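Local coordinates for protein 2-hydroxyethylphosphonate dioxygenase (Streptomyces viridochromogenes, PDB 4YAR) that converts 2-hydroxyethylphosphonate and O2 to hydroxymethylphosphonate and formate, using one iron(II) ion per subunit, in the biosynthesis of the herbicide phosphinothricin tripeptide, at residues T135-P140 against A190-V195; P140-G145 against L159-G164. The protein carries 1 engineered substitution. One frame throughout, in Å; residues are numbered along the deposited sequence.

Interaction 1. Residues T135-P140 against A190-V195; sequences TVNLGP and APARIV
Strands 133-140 and 192-198 are adjacent antiparallel strands of a six-stranded sheet, and Val-136 faces Val-195 in the hydrogen-bonded pair that opens this contact. The bond from Val-136 N to Val-195 O is 3.0 Å long and nearly straight (168°), and Val-195 N returns one to Val-136 O. On the same face the two valines stand side by side, Val-136 CG1 lying 4.0 Å from Val-195 CB. Leu-138 extends this apolar patch: its CD1 packs 3.9 Å from Val-195 CG2 and also lies over one face of the Arg-193 guanidinium, whose NH2 makes a salt bridge with Asp-383. Branched aliphatic residues suit this face, which packs on Phe-405 and Leu-403; Arg-193 is on the same face, and Asp-383 meets its charge.

Asn-137 pairs with Ile-194 on the reverse face, just before the pairing becomes irregular. Its CG stands anti to the backbone N (chi1 -171°), and OD1 accepts from Gly-139 N at 2.8 Å, the donor lying well above the amide plane; this closes an Asx turn. Gly-139 has a positive phi (77°) at which a CB would collide with the carbonyl of Leu-138. A cis peptide follows it, and Pro-140 CD lies 3.3 Å from Pro-191 O. The two prolines thus meet where the strand pairing ends.

Strand 111-115 continues the sheet beyond 192-198, and strand 173-176 flanks 133-140. Phe-405 and Leu-403 of strand 400-407 cover the face of Val-136, Leu-138 and Val-195, while strands 143-146 and 183-186 pack against Asn-137, Ala-192 and Ile-194.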
ATOM      1  N   THR A 135       5.727  11.099   4.461  1.00 16.38           N
ATOM      2  CA  THR A 135       6.644  12.129   4.049  1.00 17.97           C
ATOM      3  C   THR A 135       7.637  12.344   5.162  1.00 17.39           C
ATOM      4  O   THR A 135       7.296  12.425   6.364  1.00 19.73           O
ATOM      5  CB  THR A 135       5.959  13.483   3.738  1.00 21.97           C
ATOM      6  OG1 THR A 135       4.905  13.268   2.773  1.00 27.15           O
ATOM      7  CG2 THR A 135       6.984  14.472   3.200  1.00 21.59           C
ATOM      8  N   VAL A 136       8.876  12.302   4.756  1.00 17.17           N
ATOM      9  CA  VAL A 136      10.008  12.468   5.689  1.00 18.17           C
ATOM     10  C   VAL A 136      10.976  13.512   5.152  1.00 17.32           C
ATOM     11  O   VAL A 136      11.321  13.519   3.973  1.00 17.57           O
ATOM     12  CB  VAL A 136      10.688  11.128   6.007  1.00 19.25           C
ATOM     13  CG1 VAL A 136      11.223  10.439   4.785  1.00 20.08           C
ATOM     14  CG2 VAL A 136      11.729  11.265   7.122  1.00 18.42           C
ATOM     15  N   ASN A 137      11.443  14.352   6.062  1.00 16.81           N
ATOM     16  CA  ASN A 137      12.457  15.349   5.739  1.00 17.32           C
ATOM     17  C   ASN A 137      13.848  14.719   5.779  1.00 17.46           C
ATOM     18  O   ASN A 137      14.330  14.226   6.803  1.00 16.81           O
ATOM     19  CB  ASN A 137      12.381  16.566   6.641  1.00 17.72           C
ATOM     20  CG  ASN A 137      13.293  17.732   6.178  1.00 17.79           C
ATOM     21  OD1 ASN A 137      14.043  17.665   5.159  1.00 16.80           O
ATOM     22  ND2 ASN A 137      13.192  18.850   6.900  1.00 17.46           N
ATOM     23  N   LEU A 138      14.524  14.716   4.660  1.00 16.30           N
ATOM     24  CA  LEU A 138      15.917  14.213   4.606  1.00 16.17           C
ATOM     25  C   LEU A 138      16.958  15.277   5.074  1.00 16.51           C
ATOM     26  O   LEU A 138      18.150  14.989   5.343  1.00 18.28           O
ATOM     27  CB  LEU A 138      16.275  13.842   3.151  1.00 16.72           C
ATOM     28  CG  LEU A 138      15.585  12.650   2.479  1.00 18.13           C
ATOM     29  CD1 LEU A 138      15.983  12.308   1.033  1.00 19.75           C
ATOM     30  CD2 LEU A 138      15.619  11.444   3.405  1.00 20.57           C
ATOM     31  N   GLY A 139      16.532  16.488   5.193  1.00 15.35           N
ATOM     32  CA  GLY A 139      17.454  17.598   5.458  1.00 17.11           C
ATOM     33  C   GLY A 139      18.293  18.110   4.280  1.00 17.05           C
ATOM     34  O   GLY A 139      18.097  17.709   3.178  1.00 15.98           O
ATOM     35  N   PRO A 140      19.322  18.921   4.549  1.00 20.02           N
ATOM     36  CA  PRO A 140      19.760  19.275   5.889  1.00 18.44           C
ATOM     37  C   PRO A 140      18.929  20.366   6.561  1.00 18.75           C
ATOM     38  O   PRO A 140      19.124  20.591   7.775  1.00 19.67           O
ATOM     39  CB  PRO A 140      21.173  19.845   5.670  1.00 21.15           C
ATOM     40  CG  PRO A 140      21.142  20.355   4.252  1.00 20.86           C
ATOM     41  CD  PRO A 140      20.276  19.364   3.512  1.00 22.17           C
ATOM     42  N   ALA A 190      18.907  27.244   4.507  1.00 21.65           N
ATOM     43  CA  ALA A 190      19.507  25.895   4.237  1.00 24.11           C
ATOM     44  C   ALA A 190      18.639  25.108   3.302  1.00 22.75           C
ATOM     45  O   ALA A 190      17.404  25.150   3.414  1.00 22.17           O
ATOM     46  CB  ALA A 190      19.729  25.104   5.534  1.00 23.56           C
ATOM     47  N   PRO A 191      19.286  24.425   2.321  1.00 23.51           N
ATOM     48  CA  PRO A 191      18.545  23.598   1.443  1.00 22.81           C
ATOM     49  C   PRO A 191      17.957  22.330   2.128  1.00 19.81           C
ATOM     50  O   PRO A 191      18.308  22.001   3.258  1.00 23.08           O
ATOM     51  CB  PRO A 191      19.529  23.305   0.319  1.00 21.12           C
ATOM     52  CG  PRO A 191      20.843  23.231   1.057  1.00 24.01           C
ATOM     53  CD  PRO A 191      20.734  24.325   2.080  1.00 24.56           C
ATOM     54  N   ALA A 192      16.984  21.736   1.458  1.00 19.58           N
ATOM     55  CA  ALA A 192      16.330  20.455   1.926  1.00 19.38           C
ATOM     56  C   ALA A 192      15.747  19.609   0.835  1.00 19.36           C
ATOM     57  O   ALA A 192      15.319  20.108  -0.267  1.00 19.64           O
ATOM     58  CB  ALA A 192      15.244  20.743   2.949  1.00 19.78           C
ATOM     59  N   ARG A 193      15.739  18.295   1.139  1.00 18.83           N
ATOM     60  CA  ARG A 193      15.035  17.290   0.339  1.00 20.73           C
ATOM     61  C   ARG A 193      14.084  16.494   1.172  1.00 18.23           C
ATOM     62  O   ARG A 193      14.285  16.379   2.372  1.00 18.44           O
ATOM     63  CB  ARG A 193      16.024  16.312  -0.331  1.00 22.30           C
ATOM     64  CG  ARG A 193      17.057  16.994  -1.223  1.00 23.42           C
ATOM     65  CD  ARG A 193      17.806  15.934  -2.013  1.00 22.74           C
ATOM     66  NE  ARG A 193      18.548  15.068  -1.079  1.00 20.04           N
ATOM     67  CZ  ARG A 193      19.122  13.938  -1.441  1.00 24.46           C
ATOM     68  NH1 ARG A 193      19.137  13.567  -2.721  1.00 26.54           N
ATOM     69  NH2 ARG A 193      19.773  13.239  -0.540  1.00 25.61           N
ATOM     70  N   ILE A 194      13.016  16.001   0.541  1.00 17.88           N
ATOM     71  CA  ILE A 194      12.065  15.074   1.205  1.00 17.83           C
ATOM     72  C   ILE A 194      11.926  13.783   0.413  1.00 19.45           C
ATOM     73  O   ILE A 194      12.216  13.747  -0.800  1.00 18.98           O
ATOM     74  CB  ILE A 194      10.653  15.659   1.465  1.00 18.73           C
ATOM     75  CG1 ILE A 194       9.924  15.844   0.149  1.00 20.42           C
ATOM     76  CG2 ILE A 194      10.680  16.964   2.254  1.00 18.29           C
ATOM     77  CD1 ILE A 194       8.584  16.448   0.256  1.00 21.22           C
ATOM     78  N   VAL A 195      11.538  12.695   1.088  1.00 19.94           N
ATOM     79  CA  VAL A 195      10.928  11.572   0.377  1.00 19.65           C
ATOM     80  C   VAL A 195       9.462  11.583   0.601  1.00 19.16           C
ATOM     81  O   VAL A 195       9.025  11.735   1.773  1.00 20.40           O
ATOM     82  CB  VAL A 195      11.378  10.171   0.841  1.00 20.80           C
ATOM     83  CG1 VAL A 195      10.578   9.084   0.105  1.00 23.18           C
ATOM     84  CG2 VAL A 195      12.841   9.985   0.786  1.00 21.81           C
TER

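Interaction 2. Residues P140-G145 against L159-G164. With CD (cadmium ion), chain H.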
ATOM      1  N   PRO A 140      19.322  18.921   4.549  1.00 20.02           N
ATOM      2  CA  PRO A 140      19.760  19.275   5.889  1.00 18.44           C
ATOM      3  C   PRO A 140      18.929  20.366   6.561  1.00 18.75           C
ATOM      4  O   PRO A 140      19.124  20.591   7.775  1.00 19.67           O
ATOM      5  CB  PRO A 140      21.173  19.845   5.670  1.00 21.15           C
ATOM      6  CG  PRO A 140      21.142  20.355   4.252  1.00 20.86           C
ATOM      7  CD  PRO A 140      20.276  19.364   3.512  1.00 22.17           C
ATOM      8  N   GLY A 141      18.059  21.018   5.810  1.00 18.93           N
ATOM      9  CA  GLY A 141      17.292  22.176   6.303  1.00 19.96           C
ATOM     10  C   GLY A 141      15.851  21.847   6.704  1.00 18.38           C
ATOM     11  O   GLY A 141      15.256  20.883   6.174  1.00 19.43           O
ATOM     12  N   ASP A 142      15.339  22.606   7.664  1.00 18.34           N
ATOM     13  CA  ASP A 142      13.902  22.603   8.040  1.00 19.38           C
ATOM     14  C   ASP A 142      13.084  23.084   6.856  1.00 20.65           C
ATOM     15  O   ASP A 142      13.541  23.950   6.070  1.00 18.13           O
ATOM     16  CB  ASP A 142      13.658  23.538   9.210  1.00 21.30           C
ATOM     17  CG  ASP A 142      14.331  23.137  10.533  1.00 20.60           C
ATOM     18  OD1 ASP A 142      14.816  22.013  10.806  1.00 20.06           O
ATOM     19  OD2 ASP A 142      14.410  24.053  11.368  1.00 20.92           O
ATOM     20  N   ILE A 143      11.883  22.525   6.697  1.00 18.99           N
ATOM     21  CA  ILE A 143      10.941  22.980   5.694  1.00 18.86           C
ATOM     22  C   ILE A 143       9.618  23.295   6.316  1.00 19.25           C
ATOM     23  O   ILE A 143       9.313  22.856   7.434  1.00 16.79           O
ATOM     24  CB  ILE A 143      10.755  21.961   4.593  1.00 20.09           C
ATOM     25  CG1 ILE A 143      10.108  20.713   5.173  1.00 21.53           C
ATOM     26  CG2 ILE A 143      12.108  21.647   3.967  1.00 19.23           C
ATOM     27  CD1 ILE A 143       9.845  19.568   4.211  1.00 25.29           C
ATOM     28  N   ASN A 144       8.885  24.146   5.628  1.00 20.53           N
ATOM     29  CA  ASN A 144       7.495  24.372   5.989  1.00 18.59           C
ATOM     30  C   ASN A 144       6.616  23.409   5.245  1.00 20.48           C
ATOM     31  O   ASN A 144       6.739  23.295   4.026  1.00 17.95           O
ATOM     32  CB  ASN A 144       7.038  25.769   5.578  1.00 18.99           C
ATOM     33  CG  ASN A 144       7.805  26.914   6.264  1.00 18.23           C
ATOM     34  OD1 ASN A 144       8.405  27.732   5.599  1.00 24.89           O
ATOM     35  ND2 ASN A 144       7.763  26.978   7.553  1.00 15.84           N
ATOM     36  N   GLY A 145       5.679  22.788   5.965  1.00 18.00           N
ATOM     37  CA  GLY A 145       4.592  22.064   5.381  1.00 17.95           C
ATOM     38  C   GLY A 145       3.316  22.883   5.379  1.00 19.69           C
ATOM     39  O   GLY A 145       3.007  23.549   6.385  1.00 21.00           O
ATOM     40  N   LEU A 159       8.379  20.924   9.350  1.00 15.64           N
ATOM     41  CA  LEU A 159       8.981  19.613   9.394  1.00 18.23           C
ATOM     42  C   LEU A 159      10.484  19.776   9.532  1.00 18.70           C
ATOM     43  O   LEU A 159      11.172  20.146   8.576  1.00 18.49           O
ATOM     44  CB  LEU A 159       8.718  18.897   8.081  1.00 21.70           C
ATOM     45  CG  LEU A 159       7.530  18.042   7.835  1.00 28.29           C
ATOM     46  CD1 LEU A 159       6.549  18.879   7.009  1.00 29.21           C
ATOM     47  CD2 LEU A 159       8.034  16.851   7.051  1.00 29.37           C
ATOM     48  N   HIS A 160      10.975  19.500  10.719  1.00 16.57           N
ATOM     49  CA  HIS A 160      12.348  19.752  11.075  1.00 19.20           C
ATOM     50  C   HIS A 160      13.234  18.687  10.432  1.00 18.56           C
ATOM     51  O   HIS A 160      12.820  17.552  10.205  1.00 19.60           O
ATOM     52  CB  HIS A 160      12.516  19.717  12.593  1.00 19.12           C
ATOM     53  CG  HIS A 160      12.029  20.955  13.282  1.00 20.07           C
ATOM     54  ND1 HIS A 160      12.822  22.070  13.478  1.00 21.97           N
ATOM     55  CD2 HIS A 160      10.779  21.312  13.663  1.00 20.56           C
ATOM     56  CE1 HIS A 160      12.089  23.032  14.027  1.00 23.23           C
ATOM     57  NE2 HIS A 160      10.848  22.599  14.142  1.00 25.83           N
ATOM     58  N   ALA A 161      14.456  19.080  10.171  1.00 19.73           N
ATOM     59  CA  ALA A 161      15.529  18.192   9.868  1.00 19.81           C
ATOM     60  C   ALA A 161      16.331  18.018  11.118  1.00 17.46           C
ATOM     61  O   ALA A 161      16.438  18.909  11.895  1.00 18.65           O
ATOM     62  CB  ALA A 161      16.425  18.784   8.796  1.00 19.46           C
ATOM     63  N   ASN A 162      16.971  16.868  11.248  1.00 17.60           N
ATOM     64  CA  ASN A 162      17.854  16.600  12.393  1.00 18.20           C
ATOM     65  C   ASN A 162      19.156  17.405  12.195  1.00 20.48           C
ATOM     66  O   ASN A 162      19.842  17.189  11.191  1.00 25.58           O
ATOM     67  CB  ASN A 162      18.150  15.145  12.467  1.00 19.43           C
ATOM     68  CG  ASN A 162      18.883  14.752  13.724  1.00 19.34           C
ATOM     69  OD1 ASN A 162      19.303  15.588  14.468  1.00 18.40           O
ATOM     70  ND2 ASN A 162      19.100  13.463  13.906  1.00 20.84           N
ATOM     71  N   HIS A 163      19.460  18.305  13.158  1.00 19.19           N
ATOM     72  CA  HIS A 163      20.700  19.062  13.126  1.00 21.05           C
ATOM     73  C   HIS A 163      21.815  18.419  13.997  1.00 24.38           C
ATOM     74  O   HIS A 163      22.960  18.915  14.011  1.00 25.53           O
ATOM     75  CB  HIS A 163      20.486  20.494  13.547  1.00 19.17           C
ATOM     76  CG  HIS A 163      19.220  21.091  13.028  1.00 18.61           C
ATOM     77  ND1 HIS A 163      18.976  21.276  11.679  1.00 18.72           N
ATOM     78  CD2 HIS A 163      18.143  21.566  13.688  1.00 19.18           C
ATOM     79  CE1 HIS A 163      17.771  21.821  11.539  1.00 18.61           C
ATOM     80  NE2 HIS A 163      17.262  22.031  12.760  1.00 22.20           N
ATOM     81  N   GLY A 164      21.461  17.390  14.767  1.00 25.26           N
ATOM     82  CA  GLY A 164      22.321  16.876  15.856  1.00 27.03           C
ATOM     83  C   GLY A 164      23.113  15.731  15.356  1.00 26.43           C
ATOM     84  O   GLY A 164      23.342  15.599  14.188  1.00 24.69           O
TER
HETATM   85 CD    CD H 507      15.113  22.472  13.095  1.00 20.65          CD
HETATM   86  O   HOH W   1      20.656  19.754   9.648  1.00 26.52           O
HETATM   87  O   HOH W   2      15.443  20.187  14.291  1.00 19.97           O
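Asp-142, His-160 and His-163 converge on one cadmium ion, a metal site built where the antiparallel pairing of strands 143-146 and 156-159 opens into a loop. It is separate from the iron site, to which His-129 and His-182 belong.

The Asp-142 carboxylate grips the ion with both oxygens, OD1 and OD2 each 2.4 Å from cadmium. Its CG stands anti to the carbonyl carbon (chi1 -65°), and from there both oxygens reach the ion. The His-160 ring crosses it obliquely, the two planes 75° apart, and presents ND1 to the metal, whereas His-163 comes in with the far nitrogen, NE2, at 2.2 Å from cadmium. Asp-142 OD1 lies near the plane of the His-163 ring, at its edge, while Ala-161 O sits 3.2 Å above that plane, over the ring centre. Imidazole nitrogens suit a soft cation such as cadmium, and the anionic carboxylate would add charge compensation; a water hydrogen-bonded to Ala-161 O and two atoms from outside these segments complete the coordination.

OD1 has a second task: Ala-161 N donates to it at 3.0 Å, on the anti side and 17° out of the carboxylate plane. Together with the two metal bonds, this bond holds the carboxylate in its orientation. Ala-161 CB touches two carbonyl oxygens, Pro-140 O at 3.4 Å and Gly-141 O at 3.6 Å; a small methyl suits this approach.

Further along, Ile-143 and Leu-159 form a hydrogen-bonded antiparallel pair, and Ile-143 CG1 packs 3.7 Å from Leu-159 CB. At His-163, ND1 donates to another water, which itself donates to Pro-140 O and Asn-162 O, leaving NE2 to the metal.

Interaction 1 is the more buried: strand-to-strand pairing in the six-stranded sheet, held by backbone bonds and aliphatic side chains. Interaction 2 lies nearer the surface, at the end of the three-stranded sheet, and adds to one pair of strand bonds a carboxylate and two imidazoles gathered round a metal. Pro-140 belongs to both, and strand 143-146 follows 133-140 in the chain after the short link Gly-141 and Asp-142. They also touch directly: Ile-143 CD1 packs 3.4 Å from Ile-194 CG2, and Ala-192 CB also lies against Ile-143. Asn-137 links them by polar means, since its ND2 donates to the carbonyls of Leu-159 and Gly-141 while OD1 serves the turn in interaction 1.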